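Local coordinates for protein dihydropteroate synthase (Burkholderia cenocepacia, PDB 2Y5S) that probably condenses para-aminobenzoate with 6-hydroxymethyl-7,8-dihydropterin diphosphate to form 7,8-dihydropteroate, the precursor of folates, at residues Pro99-Thr104 / Leu120-Trp125. Sequence-based numbering, arbitrary orientation.
Sequences PLSIDT and LINDIW. With 78H (7,8-dihydropteroate), chain P.
In a beta-alpha-beta unit of the TIM barrel, Ser-101, Ile-102 and Asp-103 pair in parallel with Leu-120, Ile-121 and Asn-122; the C-terminal ends of both strands form part of the pterin pocket. Ile-102 uses both its N and its O towards strand 120-123: its N donates to Leu-120 O (2.8 Å), and its O accepts from Asn-122 N (2.8 Å, 162° at the hydrogen). Longer bonds, Leu-120 N to Leu-100 O and Thr-104 N to Asn-122 O, complete the ladder.

Ser-101, Asp-103, Leu-120 and Asn-122 face the barrel interior. With CG anti to the backbone N (chi1 175°), Asn-122 presents its amide to N1 and N2 of the bound 7,8-dihydropteroate: ND2 donates to pterin N1 (3.0 Å), while OD1 lies 2.4 Å from N2, so short that the exact length is doubtful. Asp-64 takes a second bond from ND2 and one from Ser-101 OG, which lies 3.5 Å from Asn-122 CB; this second shell probably helps fix the amide's rotation. Asp-103 turns both carboxylate oxygens to N8, but both bonds are weak, OD1 and OD2 each 3.4 Å from N8; its OD2 also bonds Thr-70. A water joins the strand ends, donating to Asp-103 OD1 and Asn-122 O and accepting from Ile-124 N; the CG2 of Ile-124 approaches pterin N8 (3.8 Å).

On the outer face Ile-121 CD1 lies against Ile-102 CB (3.9 Å). Here Ile-102 meets helices 79-93 and 107-115, the latter being the crossover between the two strands, while strands 62-66 and 142-146 flank the pair in the sheet.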
# COMPACT_ATOMS: atom_id res chain seq x y z
N PRO B 99 -17.30 8.97 -15.69
CA PRO B 99 -18.47 8.71 -14.85
C PRO B 99 -18.65 9.71 -13.70
O PRO B 99 -17.70 10.03 -12.97
CB PRO B 99 -18.21 7.30 -14.33
CG PRO B 99 -17.37 6.63 -15.43
CD PRO B 99 -16.57 7.74 -16.06
N LEU B 100 -19.88 10.22 -13.59
CA LEU B 100 -20.27 11.15 -12.55
C LEU B 100 -21.15 10.44 -11.53
O LEU B 100 -22.29 10.07 -11.83
CB LEU B 100 -21.01 12.36 -13.15
CG LEU B 100 -20.25 13.18 -14.20
CD1 LEU B 100 -21.04 14.41 -14.65
CD2 LEU B 100 -18.86 13.58 -13.69
N SER B 101 -20.62 10.26 -10.32
CA SER B 101 -21.33 9.65 -9.23
C SER B 101 -21.87 10.76 -8.33
O SER B 101 -21.21 11.79 -8.15
CB SER B 101 -20.41 8.72 -8.44
OG SER B 101 -21.00 8.35 -7.21
N ILE B 102 -23.07 10.54 -7.79
CA ILE B 102 -23.69 11.52 -6.91
C ILE B 102 -23.82 10.95 -5.50
O ILE B 102 -24.49 9.95 -5.30
CB ILE B 102 -25.09 11.92 -7.39
CG1 ILE B 102 -25.09 12.28 -8.88
CG2 ILE B 102 -25.61 13.06 -6.55
CD1 ILE B 102 -24.30 13.56 -9.20
N ASP B 103 -23.16 11.61 -4.54
CA ASP B 103 -23.18 11.20 -3.13
C ASP B 103 -24.38 11.85 -2.46
O ASP B 103 -24.31 12.98 -1.94
CB ASP B 103 -21.87 11.60 -2.46
CG ASP B 103 -21.80 11.21 -0.96
OD1 ASP B 103 -22.57 10.36 -0.47
OD2 ASP B 103 -20.91 11.76 -0.29
N THR B 104 -25.51 11.15 -2.53
CA THR B 104 -26.74 11.63 -1.92
C THR B 104 -27.68 10.50 -1.54
O THR B 104 -27.72 9.45 -2.19
CB THR B 104 -27.53 12.55 -2.87
OG1 THR B 104 -28.60 13.16 -2.12
CG2 THR B 104 -28.08 11.76 -4.06
N LEU B 120 -24.22 7.61 -11.86
CA LEU B 120 -24.26 6.70 -10.72
C LEU B 120 -24.80 7.42 -9.49
O LEU B 120 -24.42 8.57 -9.21
CB LEU B 120 -22.85 6.14 -10.46
CG LEU B 120 -22.65 4.95 -9.49
CD1 LEU B 120 -21.23 4.44 -9.65
CD2 LEU B 120 -22.92 5.32 -8.04
N ILE B 121 -25.70 6.75 -8.76
CA ILE B 121 -26.19 7.25 -7.47
C ILE B 121 -25.56 6.43 -6.36
O ILE B 121 -25.69 5.20 -6.30
CB ILE B 121 -27.73 7.25 -7.36
CG1 ILE B 121 -28.37 8.04 -8.52
CG2 ILE B 121 -28.16 7.82 -6.01
CD1 ILE B 121 -28.03 9.57 -8.55
N ASN B 122 -24.86 7.15 -5.48
CA ASN B 122 -24.11 6.57 -4.41
C ASN B 122 -24.81 6.94 -3.10
O ASN B 122 -24.71 8.08 -2.66
CB ASN B 122 -22.69 7.15 -4.44
CG ASN B 122 -21.86 6.69 -3.27
OD1 ASN B 122 -22.09 5.62 -2.75
ND2 ASN B 122 -20.88 7.50 -2.86
N ASP B 123 -25.48 5.97 -2.47
CA ASP B 123 -26.43 6.24 -1.37
C ASP B 123 -26.05 5.59 -0.04
O ASP B 123 -26.17 4.38 0.15
CB ASP B 123 -27.84 5.82 -1.77
CG ASP B 123 -28.90 6.19 -0.73
OD1 ASP B 123 -28.60 6.92 0.24
OD2 ASP B 123 -30.04 5.72 -0.88
N ILE B 124 -25.62 6.41 0.90
CA ILE B 124 -25.27 5.94 2.23
C ILE B 124 -26.45 5.25 2.93
O ILE B 124 -26.23 4.43 3.80
CB ILE B 124 -24.68 7.06 3.14
CG1 ILE B 124 -25.64 8.24 3.29
CG2 ILE B 124 -23.33 7.55 2.57
CD1 ILE B 124 -25.43 9.05 4.59
N TRP B 125 -27.69 5.57 2.55
CA TRP B 125 -28.85 4.93 3.15
C TRP B 125 -29.35 3.70 2.39
O TRP B 125 -30.37 3.12 2.77
CB TRP B 125 -30.00 5.94 3.36
CG TRP B 125 -29.85 6.71 4.62
CD1 TRP B 125 -29.52 8.01 4.72
CD2 TRP B 125 -30.02 6.23 5.96
NE1 TRP B 125 -29.44 8.38 6.04
CE2 TRP B 125 -29.75 7.30 6.82
CE3 TRP B 125 -30.34 4.99 6.51
CZ2 TRP B 125 -29.82 7.19 8.21
CZ3 TRP B 125 -30.42 4.87 7.89
CH2 TRP B 125 -30.15 5.96 8.73
O4 78H P . -17.48 4.96 2.41
C4 78H P . -18.29 5.53 1.68
C5 78H P . -18.65 6.88 1.87
N3 78H P . -18.89 4.81 0.63
C9 78H P . -19.61 7.43 0.98
N5 78H P . -18.07 7.63 2.83
C2 78H P . -19.87 5.43 -0.21
N8 78H P . -20.00 8.76 1.11
N1 78H P . -20.18 6.72 -0.01
C6 78H P . -18.44 8.91 3.03
N2 78H P . -20.48 4.74 -1.18
C7 78H P . -19.61 9.56 2.28
C10 78H P . -17.74 9.76 4.05
N11 78H P . -18.31 9.53 5.38
C15 78H P . -17.49 9.28 6.39
C16 78H P . -17.71 8.20 7.24
C17 78H P . -16.39 10.12 6.57
C18 78H P . -16.83 7.96 8.28
C19 78H P . -15.51 9.88 7.62
C20 78H P . -15.73 8.80 8.48
C21 78H P . -14.74 8.51 9.61
O22 78H P . -14.83 7.40 10.14
O23 78H P . -13.83 9.33 9.86
O HOH W 1 -25.11 9.21 -0.04